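Local structure of TonB-dependent siderophore receptor (Pseudomonas aeruginosa 39016, 5NEC) at residues W488-V491 with S495-A498; F438-I441 with W447-N450; K41-P46 with G132-F137; F349-L354 with K358-T363; T50-T55 with N481-L486. The protein probably imports ferric siderophores, and drugs conjugated to siderophores, across the outer membrane with energy delivered through TonB. All coordinates share one frame; numbering follows the deposited sequence.

Contact 1: residues W488-V491 with S495-A498; sequences WKPV and SIYA
Trp488 and Ile496 pair across a beta hairpin of the TonB-dependent receptor barrel, where strand 471-488 turns back into strand 494-503, and both side chains rise from the same face of the sheet. They form an antiparallel hydrogen-bonded pair: Trp488 N donates to Ile496 O at 2.8 Å in an almost straight bond (177° at the hydrogen), and Ile496 N donates to Trp488 O at 2.9 Å with more of a bend. Followed outward, the tryptophan begins with CB 3.8 Å from Ile496 O. Its CG then swings opposite the backbone N (chi1 179°), which lays the indole alongside the isoleucine, the two side chains pointing the same way. At the six-membered ring, CE3 and CZ3 each stand 3.9 Å from Ile496 CD1, a methyl that arrives obliquely. One face of the indole carries Pro490 CG, placed toward the rim, and this same CG lies 4.2 Å from Ile496 CD1, so proline, indole and isoleucine pack as one apolar group. Trp447 of the neighbouring strand stacks on the indole as well. On the inner side Lys489 passes Ser495 and curls its chain to bring NZ to a salt bridge with Asp49 and to the carbonyls of Pro492 and Gly494. Beside the paired amides, Ser495 CA directs its hydrogen at Trp488 O across 3.6 Å.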
# COMPACT_ATOMS: atom_id res chain seq x y z
N TRP A 488 30.00 -2.18 7.67
CA TRP A 488 31.02 -2.57 8.64
C TRP A 488 30.32 -3.36 9.74
O TRP A 488 29.34 -2.89 10.30
CB TRP A 488 31.72 -1.33 9.23
CG TRP A 488 32.78 -1.66 10.28
CD1 TRP A 488 33.75 -2.61 10.18
CD2 TRP A 488 32.97 -1.03 11.55
NE1 TRP A 488 34.52 -2.62 11.32
CE2 TRP A 488 34.07 -1.66 12.17
CE3 TRP A 488 32.32 0.01 12.23
CZ2 TRP A 488 34.53 -1.29 13.43
CZ3 TRP A 488 32.77 0.38 13.48
CH2 TRP A 488 33.87 -0.27 14.07
N LYS A 489 30.82 -4.56 10.03
CA LYS A 489 30.31 -5.41 11.10
C LYS A 489 31.37 -5.54 12.20
O LYS A 489 32.27 -6.38 12.11
CB LYS A 489 29.91 -6.77 10.54
CG LYS A 489 28.83 -6.68 9.46
CD LYS A 489 28.47 -8.05 8.90
CE LYS A 489 27.79 -8.96 9.92
NZ LYS A 489 26.62 -8.34 10.60
N PRO A 490 31.29 -4.68 13.24
CA PRO A 490 32.28 -4.80 14.32
C PRO A 490 32.23 -6.18 14.96
O PRO A 490 33.27 -6.79 15.15
CB PRO A 490 31.86 -3.71 15.32
CG PRO A 490 30.94 -2.81 14.58
CD PRO A 490 30.27 -3.66 13.55
N VAL A 491 31.02 -6.66 15.24
CA VAL A 491 30.77 -8.03 15.71
C VAL A 491 29.69 -8.64 14.81
O VAL A 491 28.96 -7.90 14.17
CB VAL A 491 30.35 -8.04 17.20
CG1 VAL A 491 31.51 -7.62 18.08
CG2 VAL A 491 29.16 -7.11 17.45
N SER A 495 25.89 -4.12 12.78
CA SER A 495 26.04 -3.62 11.42
C SER A 495 25.98 -2.09 11.44
O SER A 495 25.15 -1.51 12.13
CB SER A 495 24.94 -4.22 10.55
OG SER A 495 25.40 -4.42 9.23
N ILE A 496 26.89 -1.46 10.72
CA ILE A 496 26.91 0.00 10.57
C ILE A 496 27.14 0.25 9.10
O ILE A 496 28.08 -0.30 8.55
CB ILE A 496 28.03 0.65 11.43
CG1 ILE A 496 27.70 0.50 12.92
CG2 ILE A 496 28.18 2.11 11.08
CD1 ILE A 496 28.87 0.78 13.86
N TYR A 497 26.27 1.03 8.46
CA TYR A 497 26.28 1.17 7.00
C TYR A 497 26.18 2.61 6.52
O TYR A 497 25.54 3.45 7.16
CB TYR A 497 25.19 0.29 6.35
CG TYR A 497 23.77 0.75 6.58
CD1 TYR A 497 23.13 1.61 5.68
CD2 TYR A 497 23.03 0.31 7.67
CE1 TYR A 497 21.82 2.04 5.88
CE2 TYR A 497 21.71 0.73 7.89
CZ TYR A 497 21.11 1.59 6.99
OH TYR A 497 19.81 2.00 7.20
N ALA A 498 26.85 2.87 5.40
CA ALA A 498 26.67 4.09 4.64
C ALA A 498 26.08 3.68 3.29
O ALA A 498 26.26 2.55 2.82
CB ALA A 498 27.98 4.82 4.45

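Contact 2: residues F438-I441 with W447-N450; sequences FDTI and WQVN
Thr440 and Asn450 share nearly the same first torsion (chi1 -71° and -73°), which sets Thr440 OG1 and Asn450 CG each beside its own backbone N and brings hydroxyl and amide side by side, pointing the same way. They face each other as a non-hydrogen-bonded pair in the antiparallel hairpin of strands 426-444 and 447-464, part of the beta-barrel wall of the receptor. Thr440 OG1 lies 2.9 Å from Asn450 OD1, a weak hydrogen bond whose proton may go elsewhere, since the hydroxyl of Thr44, in the N-terminal segment inside the barrel, is also bonded to OG1. The same amide oxygen receives the tip of Phe438: CZ comes to 3.2 Å from Asn450 OD1, with ring and amide planes 55° apart. The other branch of the threonine, CG2, lies opposite the backbone N and meets Gln448 NE2 at 3.7 Å, so the inward face mixes a hydroxyl, a methyl, a ring and two amides.

The outward face carries Ile441 and Val449, with the Asp439 carboxylate beside them, its OD2 bonded to Asn359 ND2 of the adjoining strand. Ile441 and Val449 form the neighbouring hydrogen-bonded pair, Ile441 N donating to Val449 O at 2.9 Å and Val449 N to Ile441 O at 3.0 Å, and Ile441 also packs against Phe357 and Asn359. Between the backbones, CA hydrogens fill the gaps left by the amides: Gln448 CA approaches Ile441 O to 3.2 Å.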
# COMPACT_ATOMS: atom_id res chain seq x y z
N PHE A 438 23.04 -6.35 -9.77
CA PHE A 438 23.28 -6.08 -8.37
C PHE A 438 24.37 -7.06 -7.89
O PHE A 438 24.34 -8.23 -8.27
CB PHE A 438 21.96 -6.22 -7.57
CG PHE A 438 22.08 -5.78 -6.13
CD1 PHE A 438 22.46 -4.47 -5.80
CD2 PHE A 438 21.82 -6.68 -5.07
CE1 PHE A 438 22.59 -4.06 -4.47
CE2 PHE A 438 21.94 -6.26 -3.74
CZ PHE A 438 22.32 -4.95 -3.44
N ASP A 439 25.33 -6.57 -7.11
CA ASP A 439 26.40 -7.41 -6.55
C ASP A 439 26.74 -7.02 -5.11
O ASP A 439 26.92 -5.85 -4.83
CB ASP A 439 27.67 -7.31 -7.41
CG ASP A 439 28.74 -8.37 -7.03
OD1 ASP A 439 28.39 -9.33 -6.32
OD2 ASP A 439 29.91 -8.24 -7.46
N THR A 440 26.82 -8.01 -4.23
CA THR A 440 27.36 -7.84 -2.88
C THR A 440 28.67 -8.61 -2.75
O THR A 440 28.71 -9.81 -3.00
CB THR A 440 26.36 -8.33 -1.81
OG1 THR A 440 25.26 -7.42 -1.76
CG2 THR A 440 26.99 -8.37 -0.40
N ILE A 441 29.72 -7.90 -2.36
CA ILE A 441 31.06 -8.48 -2.23
C ILE A 441 31.42 -8.57 -0.76
O ILE A 441 31.41 -7.56 -0.06
CB ILE A 441 32.09 -7.60 -2.99
CG1 ILE A 441 31.55 -7.25 -4.39
CG2 ILE A 441 33.42 -8.31 -3.04
CD1 ILE A 441 32.47 -6.44 -5.28
N TRP A 447 33.61 -6.54 6.52
CA TRP A 447 33.37 -5.54 5.47
C TRP A 447 32.65 -6.12 4.26
O TRP A 447 33.05 -7.17 3.75
CB TRP A 447 34.69 -4.91 5.03
CG TRP A 447 35.31 -4.04 6.07
CD1 TRP A 447 36.32 -4.38 6.92
CD2 TRP A 447 34.95 -2.69 6.39
NE1 TRP A 447 36.62 -3.32 7.75
CE2 TRP A 447 35.79 -2.27 7.44
CE3 TRP A 447 34.00 -1.79 5.88
CZ2 TRP A 447 35.72 -0.99 8.00
CZ3 TRP A 447 33.92 -0.53 6.44
CH2 TRP A 447 34.78 -0.14 7.48
N GLN A 448 31.59 -5.44 3.82
CA GLN A 448 30.86 -5.78 2.60
C GLN A 448 30.62 -4.53 1.76
O GLN A 448 30.42 -3.45 2.31
CB GLN A 448 29.51 -6.40 2.92
CG GLN A 448 29.57 -7.59 3.85
CD GLN A 448 28.21 -8.14 4.22
OE1 GLN A 448 28.00 -8.53 5.37
NE2 GLN A 448 27.27 -8.20 3.26
N VAL A 449 30.64 -4.68 0.44
CA VAL A 449 30.32 -3.59 -0.49
C VAL A 449 29.19 -4.03 -1.39
O VAL A 449 29.24 -5.12 -1.95
CB VAL A 449 31.53 -3.22 -1.35
CG1 VAL A 449 31.14 -2.25 -2.46
CG2 VAL A 449 32.62 -2.63 -0.48
N ASN A 450 28.17 -3.17 -1.54
CA ASN A 450 27.04 -3.36 -2.46
C ASN A 450 27.13 -2.34 -3.58
O ASN A 450 27.30 -1.17 -3.31
CB ASN A 450 25.69 -3.16 -1.76
CG ASN A 450 25.34 -4.31 -0.83
OD1 ASN A 450 24.26 -4.89 -0.91
ND2 ASN A 450 26.25 -4.63 0.08

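Contact 3: residues K41-P46 with G132-F137; sequences KKYTAP and GPNSAF
Lys42 and Tyr43 press against Ala136, Asn134 and Phe137 where the N-terminal chain passes a loop of the plug domain inside the receptor barrel. No hydrogen bond links the two segments, and the contact rests on three kinds of packing.

The aliphatic part belongs to Lys42. Its CB and CG lie against the Ala136 methyl, with CG 3.7 Å from Ala136 CB, and a bend at chi2 (144°) brings CD to 3.5 Å from Ala136 O. Further bends at chi3 and chi4 lead the ammonium on toward the barrel wall, where it makes a long, weak ion pair with Asp347.

The polar part joins Tyr43 and Asn134. Asn134 ND2 comes obliquely to the phenol end, 3.5 Å from Tyr43 OH and 3.7 Å from Tyr43 CZ, with the amide plane almost perpendicular to the ring (86°). The other end of this amide holds its own loop: Ala136 N gives a weak bond to Asn134 OD1 at 3.4 Å, while Phe137 N reaches Asn134 O at 3.0 Å and closes a beta turn. Ser135, within that turn, is hydrogen-bonded to Asn481 and Gln483 of the barrel wall.

The aromatic part is slight. Tyr107 meets the Phe137 ring from elsewhere in the plug, and Tyr43 CE1 touches the phenylalanine at its edge, near the ring plane, 4.2 Å from Phe137 CE1.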
# COMPACT_ATOMS: atom_id res chain seq x y z
N LYS A 41 14.89 -13.07 -4.57
CA LYS A 41 16.35 -13.34 -4.65
C LYS A 41 17.04 -12.40 -5.66
O LYS A 41 17.84 -12.83 -6.52
CB LYS A 41 16.63 -14.82 -4.97
CG LYS A 41 15.90 -15.76 -4.00
CD LYS A 41 16.26 -17.22 -4.22
CE LYS A 41 15.08 -18.16 -4.01
NZ LYS A 41 14.59 -18.15 -2.60
N LYS A 42 16.69 -11.12 -5.55
CA LYS A 42 17.44 -9.99 -6.08
C LYS A 42 18.22 -9.34 -4.92
O LYS A 42 19.16 -8.59 -5.17
CB LYS A 42 16.48 -8.96 -6.73
CG LYS A 42 16.76 -8.61 -8.20
CD LYS A 42 15.46 -8.37 -8.99
CE LYS A 42 14.82 -9.67 -9.45
NZ LYS A 42 13.32 -9.62 -9.42
N TYR A 43 17.81 -9.62 -3.68
CA TYR A 43 18.61 -9.31 -2.49
C TYR A 43 19.69 -10.36 -2.38
O TYR A 43 19.42 -11.56 -2.44
CB TYR A 43 17.79 -9.38 -1.20
CG TYR A 43 16.87 -8.22 -0.97
CD1 TYR A 43 15.79 -7.97 -1.83
CD2 TYR A 43 17.07 -7.37 0.12
CE1 TYR A 43 14.93 -6.91 -1.61
CE2 TYR A 43 16.21 -6.30 0.35
CZ TYR A 43 15.15 -6.08 -0.51
OH TYR A 43 14.32 -5.02 -0.28
N THR A 44 20.92 -9.88 -2.16
CA THR A 44 22.12 -10.71 -2.15
C THR A 44 22.75 -10.82 -0.73
O THR A 44 23.97 -11.06 -0.61
CB THR A 44 23.13 -10.14 -3.19
OG1 THR A 44 23.41 -8.77 -2.91
CG2 THR A 44 22.55 -10.24 -4.63
N ALA A 45 21.92 -10.71 0.32
CA ALA A 45 22.36 -10.63 1.74
C ALA A 45 21.16 -10.56 2.71
O ALA A 45 20.11 -10.06 2.33
CB ALA A 45 23.25 -9.41 1.96
N PRO A 46 21.33 -11.04 3.97
CA PRO A 46 20.26 -10.86 4.98
C PRO A 46 19.99 -9.38 5.33
O PRO A 46 20.81 -8.52 5.02
CB PRO A 46 20.79 -11.61 6.22
CG PRO A 46 22.26 -11.77 6.00
CD PRO A 46 22.49 -11.78 4.51
N GLY A 132 14.18 3.67 1.11
CA GLY A 132 14.96 4.39 0.11
C GLY A 132 14.96 3.59 -1.16
O GLY A 132 14.33 2.53 -1.23
N PRO A 133 15.69 4.07 -2.19
CA PRO A 133 15.67 3.37 -3.49
C PRO A 133 16.37 2.00 -3.47
O PRO A 133 17.14 1.69 -2.55
CB PRO A 133 16.41 4.35 -4.41
CG PRO A 133 17.31 5.10 -3.49
CD PRO A 133 16.56 5.26 -2.21
N ASN A 134 16.05 1.21 -4.50
CA ASN A 134 16.59 -0.14 -4.70
C ASN A 134 16.57 -0.47 -6.21
O ASN A 134 15.51 -0.80 -6.76
CB ASN A 134 15.77 -1.15 -3.87
CG ASN A 134 16.36 -2.55 -3.86
OD1 ASN A 134 17.34 -2.85 -4.55
ND2 ASN A 134 15.75 -3.44 -3.09
N SER A 135 17.74 -0.39 -6.86
CA SER A 135 17.91 -0.65 -8.32
C SER A 135 17.39 -2.01 -8.82
O SER A 135 17.10 -2.16 -10.00
CB SER A 135 19.40 -0.55 -8.71
OG SER A 135 19.89 0.77 -8.60
N ALA A 136 17.33 -3.01 -7.92
CA ALA A 136 16.67 -4.30 -8.18
C ALA A 136 15.24 -4.17 -8.77
O ALA A 136 14.87 -4.95 -9.65
CB ALA A 136 16.63 -5.14 -6.90
N PHE A 137 14.47 -3.19 -8.28
CA PHE A 137 13.15 -2.84 -8.84
C PHE A 137 13.24 -1.52 -9.63
O PHE A 137 14.11 -0.68 -9.36
CB PHE A 137 12.09 -2.70 -7.72
CG PHE A 137 12.14 -3.78 -6.64
CD1 PHE A 137 12.90 -3.61 -5.48
CD2 PHE A 137 11.38 -4.95 -6.76
CE1 PHE A 137 12.93 -4.59 -4.49
CE2 PHE A 137 11.40 -5.93 -5.76
CZ PHE A 137 12.18 -5.75 -4.63

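Contact 4: residues F349-L354 with K358-T363; sequences FGEFYL and KNSFST
Phe352 and Asn359 make the tight part of this contact. Asn359 CB sits over the ring, 3.6 Å from the Phe352 centroid in a CH-pi contact, and its amide plane, only 14° from that of the ring, stacks on the same aromatic. Asn359 ND2 is bonded to Asp439. At the edge of the ring Phe361 closes in, with Phe352 CD2 3.7 Å from Phe361 CD1 and the planes oblique at 59°. The Phe361 ring lies over the backbone of Gly350, whose backbone angles by themselves call for glycine; Phe361 CD1 is 3.4 Å from Gly350 O. Four backbone bonds lie beneath, the shortest from Asn359 N to Phe352 O at 2.7 Å.

The other face is looser. Glu351 and Lys358 run side by side, Glu351 CG 3.5 Å from Lys358 CE, yet their charged ends stay apart, Glu351 OE2 and Lys358 NZ separated by 5.0 Å. Tyr353, on the surface, lays CE1 at 3.7 Å from Lys358 CG. Farther from the turn, Ser360 and Ser362 of this face reach Thr44 and Lys42 inside the barrel. Successive antiparallel pairs, closed by a tight turn, are those of a beta hairpin in the wall of an outer-membrane barrel.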
# COMPACT_ATOMS: atom_id res chain seq x y z
N PHE A 349 20.96 -15.30 -11.07
CA PHE A 349 21.47 -14.96 -9.75
C PHE A 349 22.25 -16.10 -9.11
O PHE A 349 22.10 -17.26 -9.48
CB PHE A 349 20.33 -14.49 -8.82
CG PHE A 349 19.22 -15.48 -8.64
CD1 PHE A 349 18.13 -15.51 -9.53
CD2 PHE A 349 19.23 -16.37 -7.57
CE1 PHE A 349 17.09 -16.42 -9.35
CE2 PHE A 349 18.19 -17.28 -7.38
CZ PHE A 349 17.12 -17.30 -8.26
N GLY A 350 23.12 -15.75 -8.16
CA GLY A 350 23.93 -16.74 -7.45
C GLY A 350 25.25 -16.17 -7.01
O GLY A 350 25.28 -15.05 -6.49
N GLU A 351 26.34 -16.93 -7.21
CA GLU A 351 27.66 -16.58 -6.66
C GLU A 351 28.81 -16.79 -7.62
O GLU A 351 28.79 -17.72 -8.41
CB GLU A 351 27.99 -17.43 -5.43
CG GLU A 351 27.07 -17.25 -4.24
CD GLU A 351 25.80 -18.08 -4.34
OE1 GLU A 351 25.88 -19.22 -4.84
OE2 GLU A 351 24.71 -17.59 -3.92
N PHE A 352 29.83 -15.94 -7.51
CA PHE A 352 31.14 -16.23 -8.09
C PHE A 352 32.25 -15.65 -7.20
O PHE A 352 31.96 -14.88 -6.26
CB PHE A 352 31.25 -15.74 -9.55
CG PHE A 352 31.21 -14.25 -9.73
CD1 PHE A 352 32.38 -13.49 -9.74
CD2 PHE A 352 30.00 -13.59 -9.91
CE1 PHE A 352 32.34 -12.11 -9.90
CE2 PHE A 352 29.95 -12.21 -10.08
CZ PHE A 352 31.12 -11.47 -10.07
N TYR A 353 33.49 -16.02 -7.50
CA TYR A 353 34.65 -15.74 -6.65
C TYR A 353 35.67 -15.01 -7.45
O TYR A 353 35.99 -15.41 -8.55
CB TYR A 353 35.22 -17.06 -6.02
CG TYR A 353 34.11 -17.79 -5.34
CD1 TYR A 353 33.67 -17.39 -4.09
CD2 TYR A 353 33.37 -18.76 -6.00
CE1 TYR A 353 32.59 -17.99 -3.48
CE2 TYR A 353 32.28 -19.37 -5.40
CZ TYR A 353 31.90 -18.97 -4.13
OH TYR A 353 30.83 -19.54 -3.49
N LEU A 354 36.22 -13.93 -6.91
CA LEU A 354 37.14 -13.08 -7.67
C LEU A 354 37.99 -12.33 -6.69
O LEU A 354 37.47 -11.66 -5.81
CB LEU A 354 36.35 -12.10 -8.57
CG LEU A 354 37.11 -11.31 -9.62
CD1 LEU A 354 37.80 -12.24 -10.63
CD2 LEU A 354 36.15 -10.35 -10.31
N LYS A 358 33.80 -13.51 -2.20
CA LYS A 358 32.52 -13.97 -2.69
C LYS A 358 31.76 -12.79 -3.30
O LYS A 358 31.74 -11.69 -2.73
CB LYS A 358 31.70 -14.51 -1.53
CG LYS A 358 30.47 -15.31 -1.94
CD LYS A 358 29.61 -15.59 -0.73
CE LYS A 358 28.45 -16.48 -1.10
NZ LYS A 358 27.60 -16.75 0.10
N ASN A 359 31.13 -13.03 -4.46
CA ASN A 359 30.26 -12.07 -5.11
C ASN A 359 28.87 -12.70 -5.19
O ASN A 359 28.65 -13.57 -6.03
CB ASN A 359 30.77 -11.76 -6.51
CG ASN A 359 32.05 -10.95 -6.51
OD1 ASN A 359 33.13 -11.44 -6.12
ND2 ASN A 359 31.95 -9.72 -6.98
N SER A 360 27.95 -12.25 -4.33
CA SER A 360 26.56 -12.65 -4.41
C SER A 360 25.82 -11.64 -5.28
O SER A 360 25.71 -10.46 -4.92
CB SER A 360 25.95 -12.72 -3.02
OG SER A 360 26.62 -13.75 -2.30
N PHE A 361 25.36 -12.09 -6.45
CA PHE A 361 24.88 -11.19 -7.48
C PHE A 361 23.47 -11.54 -7.97
O PHE A 361 22.97 -12.65 -7.75
CB PHE A 361 25.85 -11.14 -8.67
CG PHE A 361 25.71 -12.29 -9.61
CD1 PHE A 361 26.32 -13.50 -9.35
CD2 PHE A 361 24.96 -12.17 -10.78
CE1 PHE A 361 26.19 -14.58 -10.23
CE2 PHE A 361 24.81 -13.25 -11.65
CZ PHE A 361 25.43 -14.45 -11.38
N SER A 362 22.84 -10.56 -8.61
CA SER A 362 21.65 -10.78 -9.41
C SER A 362 21.63 -9.84 -10.61
O SER A 362 21.98 -8.68 -10.48
CB SER A 362 20.39 -10.59 -8.57
OG SER A 362 19.26 -11.08 -9.29
N THR A 363 21.25 -10.36 -11.76
CA THR A 363 21.20 -9.56 -12.98
C THR A 363 20.01 -10.01 -13.83
O THR A 363 19.60 -11.17 -13.75
CB THR A 363 22.53 -9.63 -13.74
OG1 THR A 363 22.53 -8.69 -14.81
CG2 THR A 363 22.79 -11.01 -14.30

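Contact 5: residues T50-T55 with N481-L486; sequences TPRSVT and NWQAGL
The guanidinium of Arg52 and the carboxamide of Gln483 are inclined to each other by 64°, and their chains cross at about a right angle. Neither flat group lies on the other; the touch is made one atom before the guanidinium, Arg52 CD standing 3.6 Å from Gln483 NE2. Both ends of the amide are held by the plug loop: Gln483 OE1 accepts from Ser135 N, and NE2 gives a weak bond to Pro133 O, which together fix the rotation of the group. On the arginine, NH1 has a weak bond to Ser130 OG. The glutamine reaches this far inward because its CG takes the crowded position between backbone N and carbonyl carbon (chi1 67°) and the chain runs extended from there, whereas Arg52 bends at chi3 (-44°).

This is the plug-in-barrel fold of TonB-dependent receptors seen at one of its seams: residues 50-55 lead into the edge strand 54-57 of the plug sheet, and 481-486 lie on barrel strand 471-488, with Ala484 and Leu486 directed away from the plug. Beside the crossing, the Pro51 ring meets the wall at Gly485, Pro51 CG resting 4.1 Å from Gly485 CA. With no side chain on the glycine, the ring can come up to the strand backbone itself. Asn450 and Tyr497, from the two flanking strands, also touch the proline. Pro51 is the centre of an inverse gamma turn, whose weak bond runs from Arg52 N to Thr50 O at 3.0 Å; that Thr50 oxygen and Arg52 O both accept from Lys542 NZ.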
# COMPACT_ATOMS: atom_id res chain seq x y z
N THR A 50 22.06 -5.70 5.07
CA THR A 50 21.66 -4.97 3.86
C THR A 50 21.74 -3.45 4.20
O THR A 50 21.17 -3.00 5.20
CB THR A 50 20.27 -5.44 3.34
OG1 THR A 50 20.39 -6.76 2.81
CG2 THR A 50 19.71 -4.52 2.25
N PRO A 51 22.46 -2.67 3.36
CA PRO A 51 22.70 -1.25 3.65
C PRO A 51 21.56 -0.29 3.24
O PRO A 51 21.80 0.71 2.58
CB PRO A 51 23.97 -0.97 2.83
CG PRO A 51 23.82 -1.87 1.63
CD PRO A 51 23.19 -3.11 2.16
N ARG A 52 20.34 -0.61 3.66
CA ARG A 52 19.13 0.15 3.31
C ARG A 52 18.09 -0.05 4.41
O ARG A 52 18.08 -1.08 5.09
CB ARG A 52 18.56 -0.32 1.96
CG ARG A 52 19.48 -0.07 0.76
CD ARG A 52 18.92 -0.50 -0.60
NE ARG A 52 18.29 -1.81 -0.51
CZ ARG A 52 16.99 -2.04 -0.32
NH1 ARG A 52 16.09 -1.04 -0.21
NH2 ARG A 52 16.57 -3.30 -0.22
N SER A 53 17.20 0.92 4.58
CA SER A 53 16.07 0.77 5.49
C SER A 53 15.00 -0.13 4.87
O SER A 53 14.37 0.24 3.89
CB SER A 53 15.48 2.13 5.85
OG SER A 53 16.43 2.88 6.57
N VAL A 54 14.81 -1.32 5.45
CA VAL A 54 13.79 -2.26 5.00
C VAL A 54 13.01 -2.74 6.21
O VAL A 54 13.60 -3.19 7.18
CB VAL A 54 14.41 -3.48 4.29
CG1 VAL A 54 13.32 -4.48 3.90
CG2 VAL A 54 15.22 -3.03 3.08
N THR A 55 11.68 -2.66 6.15
CA THR A 55 10.81 -3.21 7.18
C THR A 55 9.87 -4.23 6.56
O THR A 55 9.16 -3.93 5.60
CB THR A 55 9.97 -2.12 7.88
OG1 THR A 55 10.83 -1.10 8.40
CG2 THR A 55 9.11 -2.71 9.01
N ASN A 481 19.97 4.69 -13.22
CA ASN A 481 19.88 4.61 -11.78
C ASN A 481 21.01 3.73 -11.23
O ASN A 481 21.29 2.68 -11.78
CB ASN A 481 18.52 4.05 -11.41
CG ASN A 481 18.39 3.79 -9.95
OD1 ASN A 481 18.29 2.65 -9.52
ND2 ASN A 481 18.45 4.87 -9.16
N TRP A 482 21.69 4.19 -10.18
CA TRP A 482 22.72 3.38 -9.55
C TRP A 482 22.93 3.69 -8.09
O TRP A 482 22.60 4.78 -7.63
CB TRP A 482 24.05 3.45 -10.33
CG TRP A 482 24.79 4.74 -10.27
CD1 TRP A 482 24.72 5.77 -11.16
CD2 TRP A 482 25.78 5.13 -9.29
NE1 TRP A 482 25.58 6.78 -10.80
CE2 TRP A 482 26.25 6.42 -9.66
CE3 TRP A 482 26.32 4.51 -8.14
CZ2 TRP A 482 27.23 7.10 -8.91
CZ3 TRP A 482 27.30 5.20 -7.40
CH2 TRP A 482 27.74 6.48 -7.79
N GLN A 483 23.45 2.70 -7.36
CA GLN A 483 23.65 2.85 -5.92
C GLN A 483 24.81 2.03 -5.40
O GLN A 483 25.18 1.02 -5.99
CB GLN A 483 22.38 2.45 -5.17
CG GLN A 483 22.03 0.98 -5.28
CD GLN A 483 20.68 0.66 -4.73
OE1 GLN A 483 19.89 -0.02 -5.39
NE2 GLN A 483 20.38 1.13 -3.51
N ALA A 484 25.36 2.50 -4.29
CA ALA A 484 26.49 1.87 -3.64
C ALA A 484 26.31 1.89 -2.13
O ALA A 484 25.85 2.89 -1.58
CB ALA A 484 27.77 2.59 -4.01
N GLY A 485 26.66 0.78 -1.48
CA GLY A 485 26.58 0.66 -0.03
C GLY A 485 27.83 0.03 0.56
O GLY A 485 28.50 -0.78 -0.07
N LEU A 486 28.14 0.43 1.79
CA LEU A 486 29.28 -0.07 2.55
C LEU A 486 28.75 -0.52 3.90
O LEU A 486 28.03 0.22 4.55
CB LEU A 486 30.30 1.06 2.72
CG LEU A 486 31.61 0.72 3.42
CD1 LEU A 486 32.45 -0.20 2.55
CD2 LEU A 486 32.36 2.00 3.78

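In the fold
Contacts 1, 2 and 4 are hairpins of the barrel wall, partly buried or at the surface, and rely on paired backbone amides, with mostly apolar groups and the Asp439–Asn359 pair on the outward face. Contacts 3 and 5 are buried, have no hydrogen bond between their own segments, and join the N-terminal chain and plug to each other and to the wall. Strand neighbours link the series: Phe438 N bonds Ser362 O between contacts 2 and 4, Asn450 O takes Gly485 N between 2 and 5, and Ala498 O takes Leu486 N between 5 and 1. Contacts 3 and 5, with centres about 7 Å apart, share Ser135 and its barrel partners, while Thr44 ties contact 3 to contact 2.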